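Local coordinates for protein POP2 (Saccharomyces cerevisiae, PDB 1UOC) that is a probable catalytic subunit of the CCR4-NOT mRNA deadenylase complex, with an RNase D domain that degrades RNA from the 3' end in vitro, preferring poly(A), at residues 18-23 / 128-133; 25-30 / 98-103; 82-87 / 253-258; 143-146 / 150-153. All blocks are in the same frame, centred on the assembly; numbering follows the deposited sequence.

Interaction 1: 18-23 / 128-133; sequences DVWKSN and FEKHEN
Trp20, just past strand 17-19, faces helix 128-134, and Trp20 and His131 are the nearest pair of CA atoms, 8.2 Å apart. The indole ring carries the contact. With chi1 at -57°, CG stands beside the backbone N and the six-membered ring reaches the helix. Its outer atoms CZ3 and CH2 meet the backbone and CB of Lys130: CZ3 is 3.5 Å from Lys130 O, and CH2 is 3.6 Å from Lys130 CB. The ring meets that carbonyl obliquely. Lys130 then runs out extended, passing the indole with CD, so that its aliphatic part does the touching while its end leads away. The ring of His131 completes the contact. Trp20 sends its edge to one face of the imidazole in a T-shaped pair, with centroids 5.2 Å apart and planes at 64°. Trp20 CZ3 sits above the centre of that face. His131 ND1 is hydrogen-bonded to Phe104 O, which probably fixes the turn of the imidazole. Within 18-23, Asn23 ties down the end of the strand. Its ND2 gives a nearly straight bond of 3.0 Å to Asp18 O, on a lone pair and in the amide plane. Its OD1 takes the N-H of Trp20 at 2.8 Å. The Asn23 amide therefore closes the turn from which the indole projects. The contact is partly buried. It joins the loop after strand 17-19, an edge strand of the sheet, to a helix at the rim of the CAF1-family, RNase D-type nuclease fold.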
# COMPACT_ATOMS: atom_id res chain seq x y z
N ASP A 18 -8.77 2.59 13.02
CA ASP A 18 -7.55 2.11 13.62
C ASP A 18 -7.80 0.68 14.07
O ASP A 18 -8.87 0.36 14.59
CB ASP A 18 -7.17 2.96 14.83
CG ASP A 18 -6.14 4.01 14.50
OD1 ASP A 18 -4.99 3.64 14.14
OD2 ASP A 18 -6.47 5.21 14.59
N VAL A 19 -6.81 -0.18 13.85
CA VAL A 19 -6.92 -1.57 14.24
C VAL A 19 -5.77 -1.91 15.19
O VAL A 19 -4.62 -1.53 14.95
CB VAL A 19 -6.87 -2.51 13.01
CG1 VAL A 19 -7.26 -3.93 13.41
CG2 VAL A 19 -7.81 -2.00 11.91
N TRP A 20 -6.12 -2.59 16.28
CA TRP A 20 -5.17 -3.02 17.29
C TRP A 20 -5.48 -4.49 17.50
O TRP A 20 -6.28 -5.05 16.75
CB TRP A 20 -5.35 -2.23 18.60
CG TRP A 20 -5.21 -0.76 18.39
CD1 TRP A 20 -6.19 0.11 18.02
CD2 TRP A 20 -4.00 0.00 18.43
NE1 TRP A 20 -5.67 1.36 17.82
CE2 TRP A 20 -4.33 1.33 18.06
CE3 TRP A 20 -2.67 -0.30 18.74
CZ2 TRP A 20 -3.38 2.35 17.99
CZ3 TRP A 20 -1.72 0.71 18.67
CH2 TRP A 20 -2.08 2.02 18.30
N LYS A 21 -4.86 -5.13 18.48
CA LYS A 21 -5.11 -6.54 18.73
C LYS A 21 -6.57 -6.81 19.09
O LYS A 21 -7.13 -7.85 18.73
CB LYS A 21 -4.19 -7.05 19.86
CG LYS A 21 -4.24 -8.56 20.09
CD LYS A 21 -3.25 -8.99 21.19
CE LYS A 21 -3.35 -10.50 21.49
NZ LYS A 21 -2.91 -11.36 20.35
N SER A 22 -7.20 -5.86 19.77
CA SER A 22 -8.60 -6.00 20.19
C SER A 22 -9.63 -6.13 19.06
O SER A 22 -10.55 -6.92 19.18
CB SER A 22 -9.00 -4.84 21.11
OG SER A 22 -8.86 -3.59 20.44
N ASN A 23 -9.48 -5.37 17.98
CA ASN A 23 -10.45 -5.46 16.88
C ASN A 23 -9.91 -6.04 15.58
O ASN A 23 -10.55 -5.94 14.54
CB ASN A 23 -11.07 -4.08 16.62
CG ASN A 23 -10.04 -3.04 16.26
OD1 ASN A 23 -8.87 -3.17 16.61
ND2 ASN A 23 -10.47 -1.99 15.56
N PHE A 128 3.95 5.07 21.08
CA PHE A 128 4.66 3.82 21.29
C PHE A 128 4.05 2.95 22.39
O PHE A 128 4.14 1.73 22.33
CB PHE A 128 6.14 4.09 21.60
CG PHE A 128 6.90 4.67 20.44
CD1 PHE A 128 7.09 3.94 19.28
CD2 PHE A 128 7.41 5.96 20.51
CE1 PHE A 128 7.79 4.48 18.20
CE2 PHE A 128 8.11 6.51 19.43
CZ PHE A 128 8.30 5.77 18.28
N GLU A 129 3.44 3.58 23.39
CA GLU A 129 2.87 2.80 24.48
C GLU A 129 1.67 1.97 24.03
O GLU A 129 1.42 0.88 24.54
CB GLU A 129 2.46 3.71 25.64
CG GLU A 129 2.16 2.92 26.90
CD GLU A 129 2.05 3.78 28.13
OE1 GLU A 129 2.35 3.26 29.23
OE2 GLU A 129 1.65 4.96 28.02
N LYS A 130 0.91 2.49 23.07
CA LYS A 130 -0.24 1.78 22.55
C LYS A 130 0.25 0.58 21.73
O LYS A 130 -0.38 -0.47 21.72
CB LYS A 130 -1.08 2.70 21.66
CG LYS A 130 -1.78 3.83 22.40
CD LYS A 130 -2.65 4.60 21.42
CE LYS A 130 -3.51 5.64 22.13
NZ LYS A 130 -4.20 6.52 21.14
N HIS A 131 1.38 0.75 21.05
CA HIS A 131 1.94 -0.31 20.22
C HIS A 131 2.49 -1.45 21.05
O HIS A 131 2.40 -2.62 20.68
CB HIS A 131 3.04 0.26 19.32
CG HIS A 131 2.51 0.95 18.10
ND1 HIS A 131 2.22 0.29 16.93
CD2 HIS A 131 2.16 2.25 17.89
CE1 HIS A 131 1.72 1.14 16.05
NE2 HIS A 131 1.67 2.33 16.61
N GLU A 132 3.07 -1.09 22.19
CA GLU A 132 3.64 -2.05 23.12
C GLU A 132 2.56 -2.90 23.78
O GLU A 132 2.72 -4.11 23.92
CB GLU A 132 4.46 -1.33 24.19
CG GLU A 132 4.69 -2.15 25.46
CD GLU A 132 5.39 -1.37 26.56
OE1 GLU A 132 5.00 -0.21 26.83
OE2 GLU A 132 6.33 -1.92 27.17
N ASN A 133 1.46 -2.28 24.18
CA ASN A 133 0.41 -3.03 24.87
C ASN A 133 -0.78 -3.50 24.05
O ASN A 133 -1.50 -4.40 24.48
CB ASN A 133 -0.11 -2.21 26.06
CG ASN A 133 0.98 -1.81 27.02
OD1 ASN A 133 1.84 -2.63 27.38
ND2 ASN A 133 0.96 -0.56 27.45

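Interaction 2: 25-30 / 98-103; sequences YSEFAV and STWQFN
Trp100 NE1 donates to Glu27 OE2 at 3.0 Å, the one polar point in the close part of this contact. The oxygen lies nearly in the ring plane, but the N-H meets it from above the carboxylate plane. Here helix 24-34 runs roughly antiparallel to strand 99-103. Glu27 is bent at chi2 (-56°), which folds its carboxylate back to the indole edge. Its other oxygen, OE1, forms a salt bridge with Arg17, and both oxygens of this buried residue thus have a partner. Further along the strand, Phe28 CE1 touches Phe102 CE2 at 3.5 Å, with the rings oblique at 37°. The contact loosens at Val30, a partly exposed residue, where CG1 reaches the edge of Trp100 at CZ2 from 4.1 Å. With a leucine in place of Trp100, Glu27 OE2 would probably be left without its indole partner and a gap would open beside Val30. Trp100 and Phe102 also lie on Leu85 and Leu83 of the neighbouring strand. This is the helix-on-sheet packing of an RNase H-like fold, as in other DEDD nucleases.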
# COMPACT_ATOMS: atom_id res chain seq x y z
N TYR A 25 -9.60 -9.23 14.40
CA TYR A 25 -10.45 -10.22 13.74
C TYR A 25 -11.78 -9.70 13.22
O TYR A 25 -12.19 -10.03 12.11
CB TYR A 25 -10.69 -11.41 14.67
CG TYR A 25 -9.44 -12.23 14.86
CD1 TYR A 25 -8.32 -11.68 15.48
CD2 TYR A 25 -9.34 -13.52 14.35
CE1 TYR A 25 -7.14 -12.39 15.60
CE2 TYR A 25 -8.16 -14.25 14.46
CZ TYR A 25 -7.07 -13.68 15.08
OH TYR A 25 -5.89 -14.38 15.20
N SER A 26 -12.45 -8.86 14.00
CA SER A 26 -13.72 -8.31 13.56
C SER A 26 -13.54 -7.41 12.34
O SER A 26 -14.39 -7.39 11.45
CB SER A 26 -14.38 -7.53 14.70
OG SER A 26 -13.51 -6.58 15.25
N GLU A 27 -12.43 -6.68 12.27
CA GLU A 27 -12.19 -5.81 11.11
C GLU A 27 -11.89 -6.65 9.88
O GLU A 27 -12.28 -6.28 8.77
CB GLU A 27 -11.03 -4.83 11.38
CG GLU A 27 -11.32 -3.85 12.50
CD GLU A 27 -12.60 -3.05 12.28
OE1 GLU A 27 -13.15 -2.55 13.28
OE2 GLU A 27 -13.05 -2.90 11.12
N PHE A 28 -11.20 -7.77 10.07
CA PHE A 28 -10.91 -8.63 8.94
C PHE A 28 -12.18 -9.32 8.48
O PHE A 28 -12.29 -9.74 7.33
CB PHE A 28 -9.84 -9.65 9.28
CG PHE A 28 -8.53 -9.36 8.61
CD1 PHE A 28 -7.51 -8.71 9.29
CD2 PHE A 28 -8.36 -9.65 7.26
CE1 PHE A 28 -6.34 -8.34 8.63
CE2 PHE A 28 -7.19 -9.28 6.59
CZ PHE A 28 -6.18 -8.62 7.28
N ALA A 29 -13.16 -9.44 9.38
CA ALA A 29 -14.43 -10.06 9.01
C ALA A 29 -15.14 -9.09 8.05
O ALA A 29 -15.74 -9.52 7.06
CB ALA A 29 -15.28 -10.32 10.24
N VAL A 30 -15.05 -7.80 8.34
CA VAL A 30 -15.65 -6.77 7.50
C VAL A 30 -14.93 -6.69 6.15
O VAL A 30 -15.57 -6.57 5.11
CB VAL A 30 -15.59 -5.37 8.16
CG1 VAL A 30 -16.06 -4.29 7.18
CG2 VAL A 30 -16.43 -5.35 9.43
N SER A 98 -13.80 1.96 5.35
CA SER A 98 -13.35 1.49 4.06
C SER A 98 -11.81 1.60 4.00
O SER A 98 -11.18 1.28 2.98
CB SER A 98 -13.98 2.37 2.99
OG SER A 98 -13.95 1.74 1.75
N THR A 99 -11.22 2.07 5.09
CA THR A 99 -9.77 2.21 5.18
C THR A 99 -9.37 1.81 6.58
O THR A 99 -10.03 2.18 7.55
CB THR A 99 -9.32 3.66 4.91
OG1 THR A 99 -9.68 4.04 3.59
CG2 THR A 99 -7.78 3.78 5.04
N TRP A 100 -8.29 1.06 6.69
CA TRP A 100 -7.83 0.57 7.97
C TRP A 100 -6.36 0.89 8.15
O TRP A 100 -5.60 0.94 7.18
CB TRP A 100 -7.99 -0.96 8.03
CG TRP A 100 -9.43 -1.42 8.02
CD1 TRP A 100 -10.22 -1.66 9.11
CD2 TRP A 100 -10.26 -1.62 6.86
NE1 TRP A 100 -11.49 -1.99 8.70
CE2 TRP A 100 -11.54 -1.97 7.33
CE3 TRP A 100 -10.03 -1.52 5.48
CZ2 TRP A 100 -12.61 -2.23 6.46
CZ3 TRP A 100 -11.09 -1.78 4.62
CH2 TRP A 100 -12.37 -2.13 5.11
N GLN A 101 -5.98 1.09 9.41
CA GLN A 101 -4.59 1.33 9.76
C GLN A 101 -4.27 0.31 10.82
O GLN A 101 -4.69 0.45 11.96
CB GLN A 101 -4.36 2.73 10.32
CG GLN A 101 -2.86 2.98 10.57
CD GLN A 101 -2.55 4.40 10.98
OE1 GLN A 101 -2.70 4.77 12.14
NE2 GLN A 101 -2.11 5.21 10.03
N PHE A 102 -3.55 -0.73 10.43
CA PHE A 102 -3.16 -1.76 11.36
C PHE A 102 -1.91 -1.32 12.12
O PHE A 102 -0.92 -0.92 11.52
CB PHE A 102 -2.90 -3.07 10.61
CG PHE A 102 -4.10 -3.59 9.84
CD1 PHE A 102 -4.36 -3.14 8.55
CD2 PHE A 102 -4.95 -4.52 10.41
CE1 PHE A 102 -5.46 -3.61 7.84
CE2 PHE A 102 -6.06 -5.00 9.71
CZ PHE A 102 -6.32 -4.54 8.42
N ASN A 103 -1.97 -1.38 13.44
CA ASN A 103 -0.85 -0.98 14.28
C ASN A 103 -0.22 -2.25 14.87
O ASN A 103 -0.89 -3.04 15.52
CB ASN A 103 -1.35 -0.04 15.37
CG ASN A 103 -2.05 1.20 14.81
OD1 ASN A 103 -3.28 1.25 14.70
ND2 ASN A 103 -1.26 2.19 14.43

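Interaction 3: 82-87 / 253-258; sequences GLSLSD and LMLLSF
Ser84 OG is gripped by Thr99 OG1 and Lys92 NZ, with a weak bond to Ser98 O besides, while it also rests 3.8 Å from Leu255 CD2. This satisfies a buried hydroxyl at the meeting of strand 77-86 and helix 247-264. Leu255 carries the contact from the helix side. Its CG stands anti to the backbone N (chi1 -174°), which sends the methyls to the strand. CD2 lies between the two serines, 3.5 Å from Leu85 C in the backbone and 3.4 Å from Ser86 OG. Ser86 CB also presses on this methyl, closer than usual carbon packing. Ser86 OG turns to Asp87 O and donates to it at 2.9 Å, on a lone pair in the carbonyl plane. A glycine here would leave Asp87 O without this hydroxyl donor and would probably open a gap beside Leu255. The axes of 82-86 and 253-258 approach to 8.4 Å at 32°, consistent with the small serine side chains there. Gln250, predicted to bind a catalytic divalent metal cation, belongs to the same helix, whose packing over the central sheet is that of the DEDD nuclease fold.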
# COMPACT_ATOMS: atom_id res chain seq x y z
N GLY A 82 -1.41 0.33 6.17
CA GLY A 82 -2.76 0.73 5.79
C GLY A 82 -3.32 -0.03 4.60
O GLY A 82 -2.59 -0.40 3.69
N LEU A 83 -4.63 -0.28 4.63
CA LEU A 83 -5.32 -0.95 3.53
C LEU A 83 -6.60 -0.17 3.28
O LEU A 83 -7.31 0.19 4.21
CB LEU A 83 -5.72 -2.40 3.87
CG LEU A 83 -4.65 -3.48 3.98
CD1 LEU A 83 -5.34 -4.82 4.22
CD2 LEU A 83 -3.80 -3.52 2.70
N SER A 84 -6.88 0.12 2.02
CA SER A 84 -8.08 0.84 1.67
C SER A 84 -8.76 0.05 0.56
O SER A 84 -8.09 -0.51 -0.31
CB SER A 84 -7.74 2.25 1.19
OG SER A 84 -8.87 3.09 1.27
N LEU A 85 -10.09 -0.01 0.61
CA LEU A 85 -10.86 -0.74 -0.39
C LEU A 85 -11.87 0.13 -1.12
O LEU A 85 -12.45 1.06 -0.53
CB LEU A 85 -11.62 -1.88 0.28
CG LEU A 85 -10.96 -3.25 0.41
CD1 LEU A 85 -9.60 -3.11 1.04
CD2 LEU A 85 -11.86 -4.14 1.26
N SER A 86 -12.09 -0.17 -2.40
CA SER A 86 -13.07 0.54 -3.22
C SER A 86 -13.28 -0.28 -4.48
O SER A 86 -12.55 -1.25 -4.73
CB SER A 86 -12.59 1.93 -3.61
OG SER A 86 -11.72 1.86 -4.73
N ASP A 87 -14.28 0.09 -5.28
CA ASP A 87 -14.51 -0.61 -6.54
C ASP A 87 -13.64 0.09 -7.58
O ASP A 87 -12.89 1.01 -7.24
CB ASP A 87 -16.01 -0.58 -6.92
CG ASP A 87 -16.53 0.82 -7.28
OD1 ASP A 87 -17.76 0.95 -7.42
OD2 ASP A 87 -15.73 1.77 -7.44
N LEU A 253 -5.22 7.81 0.23
CA LEU A 253 -4.88 8.81 -0.79
C LEU A 253 -4.49 8.13 -2.09
O LEU A 253 -4.84 8.58 -3.18
CB LEU A 253 -3.71 9.69 -0.30
CG LEU A 253 -3.36 10.92 -1.14
CD1 LEU A 253 -4.60 11.79 -1.33
CD2 LEU A 253 -2.24 11.74 -0.47
N MET A 254 -3.74 7.04 -1.94
CA MET A 254 -3.25 6.23 -3.04
C MET A 254 -4.41 5.72 -3.89
O MET A 254 -4.45 5.92 -5.10
CB MET A 254 -2.48 5.05 -2.45
CG MET A 254 -1.48 4.38 -3.35
SD MET A 254 -0.68 3.01 -2.48
CE MET A 254 0.09 3.90 -1.14
N LEU A 255 -5.36 5.05 -3.24
CA LEU A 255 -6.53 4.49 -3.93
C LEU A 255 -7.42 5.57 -4.59
O LEU A 255 -7.91 5.38 -5.71
CB LEU A 255 -7.36 3.68 -2.94
CG LEU A 255 -8.54 2.90 -3.50
CD1 LEU A 255 -8.01 1.85 -4.49
CD2 LEU A 255 -9.33 2.25 -2.38
N LEU A 256 -7.63 6.67 -3.89
CA LEU A 256 -8.45 7.78 -4.40
C LEU A 256 -7.80 8.31 -5.67
O LEU A 256 -8.46 8.54 -6.68
CB LEU A 256 -8.49 8.90 -3.35
CG LEU A 256 -9.76 9.28 -2.59
CD1 LEU A 256 -10.76 8.15 -2.60
CD2 LEU A 256 -9.35 9.68 -1.16
N SER A 257 -6.48 8.48 -5.60
CA SER A 257 -5.72 8.98 -6.72
C SER A 257 -5.74 8.00 -7.89
O SER A 257 -5.94 8.41 -9.03
CB SER A 257 -4.27 9.27 -6.30
OG SER A 257 -4.24 10.34 -5.36
N PHE A 258 -5.56 6.72 -7.61
CA PHE A 258 -5.58 5.73 -8.68
C PHE A 258 -6.90 5.74 -9.43
O PHE A 258 -6.93 5.81 -10.66
CB PHE A 258 -5.36 4.31 -8.13
CG PHE A 258 -5.41 3.26 -9.18
CD1 PHE A 258 -4.30 3.02 -9.99
CD2 PHE A 258 -6.59 2.56 -9.43
CE1 PHE A 258 -4.37 2.10 -11.04
CE2 PHE A 258 -6.67 1.64 -10.47
CZ PHE A 258 -5.55 1.41 -11.28

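Interaction 4: 143-146 / 150-153; sequences QLLM and LMMD
Leu145 holds CG anti to the backbone N (chi1 -179°), and Met151 curls through chi2 (-53°) and chi3 (-68°), which brings its SD back to Leu145. The two side chains cross at about a right angle. Met151 SD comes to 4.1 Å from Leu145 CG. Its CG lies 3.5 Å from Leu145 O, alongside the last turn of the helix. The methionine thus packs on both the branch and the backbone of the leucine. Leu150 adds a further apolar touch, with its CD1 4.2 Å from Leu145 CD1. At the outer edge Met146 and the exposed Met152 bring their ends together. Their CE methyls are modelled 3.3 Å apart, tighter than usual, and the detail of this pair is doubtful. Water 1 bridges the backbones. It donates to Met146 O at 2.6 Å and accepts from Met151 N at 3.1 Å. It therefore serves a carbonyl at the end of the helix and an amide of the returning chain. Ser148, in the turn between, bonds through OG to both Leu145 O and Leu150 N. The chain folds back on the helix it has just left. Leu145, Leu150 and Met151 are buried, while Met146 and Met152 lie at the outer side. Leu170 and Leu174 of helix 165-174 pack against this group, Tyr193 of helix 183-193 touches all three methionines, and a bound xenon lies about 5 Å from the Met151 side chain. Leu150 O accepts from Trp158 NE1, which ties the loop to strand 157-160 that follows.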
# COMPACT_ATOMS: atom_id res chain seq x y z
N GLN A 143 -1.58 -14.19 8.58
CA GLN A 143 -2.45 -15.35 8.43
C GLN A 143 -3.85 -14.88 8.02
O GLN A 143 -4.46 -15.45 7.13
CB GLN A 143 -2.51 -16.15 9.73
CG GLN A 143 -3.13 -17.53 9.58
CD GLN A 143 -2.35 -18.42 8.62
OE1 GLN A 143 -1.14 -18.63 8.79
NE2 GLN A 143 -3.05 -18.96 7.62
N LEU A 144 -4.35 -13.83 8.67
CA LEU A 144 -5.66 -13.30 8.33
C LEU A 144 -5.68 -12.75 6.89
O LEU A 144 -6.70 -12.83 6.19
CB LEU A 144 -6.05 -12.21 9.32
CG LEU A 144 -6.51 -12.71 10.70
CD1 LEU A 144 -6.85 -11.55 11.64
CD2 LEU A 144 -7.72 -13.59 10.50
N LEU A 145 -4.55 -12.21 6.45
CA LEU A 145 -4.43 -11.65 5.11
C LEU A 145 -4.47 -12.77 4.07
O LEU A 145 -5.06 -12.62 3.01
CB LEU A 145 -3.13 -10.87 4.96
CG LEU A 145 -2.93 -10.22 3.60
CD1 LEU A 145 -4.11 -9.31 3.30
CD2 LEU A 145 -1.63 -9.44 3.55
N MET A 146 -3.82 -13.88 4.39
CA MET A 146 -3.78 -15.03 3.49
C MET A 146 -5.16 -15.58 3.18
O MET A 146 -5.46 -15.90 2.03
CB MET A 146 -2.93 -16.15 4.09
CG MET A 146 -1.51 -16.23 3.52
SD MET A 146 -1.49 -16.47 1.72
CE MET A 146 -2.42 -18.03 1.59
N LEU A 150 -8.11 -11.65 -0.46
CA LEU A 150 -7.42 -10.60 -1.21
C LEU A 150 -6.23 -11.13 -2.01
O LEU A 150 -5.81 -10.50 -2.99
CB LEU A 150 -6.94 -9.49 -0.28
CG LEU A 150 -7.96 -8.59 0.42
CD1 LEU A 150 -7.28 -7.53 1.24
CD2 LEU A 150 -8.81 -7.94 -0.62
N MET A 151 -5.68 -12.26 -1.58
CA MET A 151 -4.52 -12.86 -2.23
C MET A 151 -4.84 -13.98 -3.23
O MET A 151 -5.86 -14.64 -3.13
CB MET A 151 -3.56 -13.43 -1.18
CG MET A 151 -3.32 -12.53 0.03
SD MET A 151 -2.80 -10.88 -0.40
CE MET A 151 -1.18 -11.15 -1.08
N MET A 152 -3.94 -14.17 -4.20
CA MET A 152 -4.07 -15.22 -5.20
C MET A 152 -5.40 -15.23 -5.93
O MET A 152 -5.94 -16.30 -6.21
CB MET A 152 -3.85 -16.58 -4.55
CG MET A 152 -2.46 -16.76 -3.97
SD MET A 152 -2.33 -18.34 -3.14
CE MET A 152 -1.68 -17.85 -1.58
N ASP A 153 -5.91 -14.06 -6.26
CA ASP A 153 -7.20 -13.93 -6.93
C ASP A 153 -7.17 -12.74 -7.87
O ASP A 153 -7.20 -11.60 -7.43
CB ASP A 153 -8.29 -13.74 -5.87
CG ASP A 153 -9.67 -13.78 -6.45
OD1 ASP A 153 -9.83 -13.43 -7.64
OD2 ASP A 153 -10.60 -14.15 -5.71
O HOH W 1 -6.74 -14.44 0.28

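Overall arrangement
Interactions 1, 2 and 3 all rest on one mixed sheet. Interaction 1 lies at its outer edge, about 20 Å from the chain centre, and is partly buried. Interaction 2 is buried, and its strand pairs with 17-19 on one side and 77-86 on the other. Interaction 3 is the most central. It puts its helix on the sheet face opposite the helix of interaction 2. Interaction 4 leaves the sheet but touches interaction 2, where Phe28 packs on Leu144 and Leu145. The chemistry changes with place: an edge-to-face ring pair and a lysine chain at the sheet edge, an indole-carboxylate bond and phenylalanines in the buried layer, serines against leucine at the centre, and methionines with a bridging water in the loop.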